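Putative NADPH:quinone reductase (Bacillus thuringiensis, PDB 3GMS) is of unproven function but probably reduces quinones with NADPH, as a member of the medium-chain dehydrogenase/reductase superfamily. Local coordinates at residues Asp108-Pro112 / Pro277-Gln281. Residues are numbered along the deposited sequence; the frame is centred on the assembly and turned at random.
Sequences DFVVP and PYKWQ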
loop_
_atom_site.group_PDB
_atom_site.type_symbol
_atom_site.label_atom_id
_atom_site.label_comp_id
_atom_site.label_asym_id
_atom_site.label_seq_id
_atom_site.Cartn_x
_atom_site.Cartn_y
_atom_site.Cartn_z
ATOM N N ASP A 108 -6.853 -2.866 19.687
ATOM C CA ASP A 108 -5.521 -3.404 19.348
ATOM C C ASP A 108 -4.884 -2.790 18.117
ATOM O O ASP A 108 -3.668 -2.728 17.998
ATOM C CB ASP A 108 -5.586 -4.936 19.142
ATOM C CG ASP A 108 -5.829 -5.682 20.436
ATOM O OD1 ASP A 108 -6.034 -5.008 21.476
ATOM O OD2 ASP A 108 -5.821 -6.930 20.399
ATOM N N PHE A 109 -5.715 -2.349 17.192
ATOM C CA PHE A 109 -5.208 -1.980 15.870
ATOM C C PHE A 109 -5.402 -0.505 15.573
ATOM O O PHE A 109 -5.274 -0.073 14.426
ATOM C CB PHE A 109 -5.911 -2.816 14.795
ATOM C CG PHE A 109 -5.842 -4.290 15.066
ATOM C CD1 PHE A 109 -4.617 -4.889 15.393
ATOM C CD2 PHE A 109 -7.000 -5.069 15.027
ATOM C CE1 PHE A 109 -4.537 -6.275 15.679
ATOM C CE2 PHE A 109 -6.921 -6.448 15.317
ATOM C CZ PHE A 109 -5.688 -7.031 15.636
ATOM N N VAL A 110 -5.768 0.261 16.597
ATOM C CA VAL A 110 -5.846 1.705 16.479
ATOM C C VAL A 110 -4.436 2.319 16.552
ATOM O O VAL A 110 -3.713 2.138 17.532
ATOM C CB VAL A 110 -6.786 2.278 17.583
ATOM C CG1 VAL A 110 -6.695 3.755 17.610
ATOM C CG2 VAL A 110 -8.246 1.842 17.335
ATOM N N VAL A 111 -4.020 3.027 15.511
ATOM C CA VAL A 111 -2.697 3.649 15.489
ATOM C C VAL A 111 -2.762 5.141 15.814
ATOM O O VAL A 111 -3.281 5.931 15.020
ATOM C CB VAL A 111 -2.014 3.485 14.076
ATOM C CG1 VAL A 111 -0.645 4.100 14.064
ATOM C CG2 VAL A 111 -1.975 1.990 13.640
ATOM N N PRO A 112 -2.200 5.550 16.970
ATOM C CA PRO A 112 -2.177 6.972 17.335
ATOM C C PRO A 112 -1.329 7.768 16.367
ATOM O O PRO A 112 -0.267 7.307 15.991
ATOM C CB PRO A 112 -1.477 6.963 18.715
ATOM C CG PRO A 112 -1.709 5.580 19.254
ATOM C CD PRO A 112 -1.585 4.694 18.014
ATOM N N PRO A 277 0.174 -7.874 17.973
ATOM C CA PRO A 277 -0.285 -6.493 17.944
ATOM C C PRO A 277 0.791 -5.537 18.460
ATOM O O PRO A 277 0.938 -4.420 17.958
ATOM C CB PRO A 277 -1.503 -6.521 18.881
ATOM C CG PRO A 277 -2.035 -7.904 18.718
ATOM C CD PRO A 277 -0.810 -8.756 18.629
ATOM N N TYR A 278 1.571 -5.995 19.435
ATOM C CA TYR A 278 2.620 -5.195 20.017
ATOM C C TYR A 278 3.637 -4.848 18.930
ATOM O O TYR A 278 4.008 -3.674 18.754
ATOM C CB TYR A 278 3.296 -5.968 21.157
ATOM C CG TYR A 278 4.460 -5.211 21.739
ATOM C CD1 TYR A 278 4.251 -4.226 22.719
ATOM C CD2 TYR A 278 5.765 -5.453 21.300
ATOM C CE1 TYR A 278 5.336 -3.496 23.251
ATOM C CE2 TYR A 278 6.852 -4.723 21.817
ATOM C CZ TYR A 278 6.624 -3.748 22.788
ATOM O OH TYR A 278 7.697 -3.042 23.307
ATOM N N LYS A 279 4.079 -5.873 18.200
ATOM C CA LYS A 279 5.052 -5.658 17.136
ATOM C C LYS A 279 4.480 -4.779 16.001
ATOM O O LYS A 279 5.197 -3.953 15.393
ATOM C CB LYS A 279 5.534 -6.977 16.544
ATOM C CG LYS A 279 6.499 -6.721 15.392
ATOM C CD LYS A 279 7.385 -7.874 14.988
ATOM C CE LYS A 279 8.209 -7.410 13.802
ATOM N NZ LYS A 279 9.358 -8.281 13.583
ATOM N N TRP A 280 3.214 -5.034 15.680
ATOM C CA TRP A 280 2.508 -4.271 14.633
ATOM C C TRP A 280 2.496 -2.776 15.041
ATOM O O TRP A 280 2.902 -1.926 14.272
ATOM C CB TRP A 280 1.114 -4.873 14.470
ATOM C CG TRP A 280 0.328 -4.404 13.277
ATOM C CD1 TRP A 280 0.381 -4.905 12.000
ATOM C CD2 TRP A 280 -0.638 -3.358 13.261
ATOM N NE1 TRP A 280 -0.500 -4.211 11.191
ATOM C CE2 TRP A 280 -1.157 -3.281 11.944
ATOM C CE3 TRP A 280 -1.156 -2.507 14.241
ATOM C CZ2 TRP A 280 -2.137 -2.339 11.570
ATOM C CZ3 TRP A 280 -2.134 -1.572 13.872
ATOM C CH2 TRP A 280 -2.624 -1.519 12.544
ATOM N N GLN A 281 2.083 -2.469 16.275
ATOM C CA GLN A 281 2.129 -1.078 16.773
ATOM C C GLN A 281 3.533 -0.475 16.799
ATOM O O GLN A 281 3.716 0.672 16.395
ATOM C CB GLN A 281 1.528 -0.960 18.176
ATOM C CG GLN A 281 0.059 -1.227 18.281
ATOM C CD GLN A 281 -0.823 -0.095 17.724
ATOM O OE1 GLN A 281 -0.406 1.074 17.612
ATOM N NE2 GLN A 281 -2.046 -0.437 17.414
#
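Gln281 reaches across from the first turn of helix 277-292 and grips the backbone of 108-112 with its amide nitrogen. NE2 donates to Asp108 O at 2.9 Å and to Val110 O at 3.1 Å, spending both N-H groups on carbonyls two residues apart. Neither bond is straight, and in each the nitrogen sits above the carbonyl plane, well out of it at Val110 (65°). A bend at chi2 (-74°) folds the chain so that the amide arrives at the backbone, while OE1 lies 3.8 Å from Pro112 CD.

Beside this clamp the packing is tight. Val111 CG2 presses against the outer end of the Trp280 indole, 3.6 Å from CZ3, and Phe109 O approaches the same atom at the ring edge, 3.5 Å away. Phe109 then turns its own edge to the indole face, a T-shaped pair with centroids 5.8 Å apart and planes at 78°. Arg94 makes cation-pi contacts with both rings, and NE1 of Trp280 is hydrogen-bonded to Asn272 OD1, which helps fix the rotation of the ring.

Toward Pro277 the contact thins out. This exposed proline at the start of the helix brings its ring, CG foremost, to 4.3 Å from Phe109 CE1, and Asp108 OD2 lies equally far from Pro277 CG; both Asp108 and Phe109 are partly exposed.

The contact ties strand 110-112, which pairs with 89-92 in the mixed sheet of the GroES-like fold, to helix 277-292, which follows the last strand of the six-stranded parallel sheet in the chain. Because Gln281 bonds to main-chain oxygens, its polar hold depends on the backbone path at 108-110, while the apolar fit rests mainly on Phe109, Val111 and Trp280.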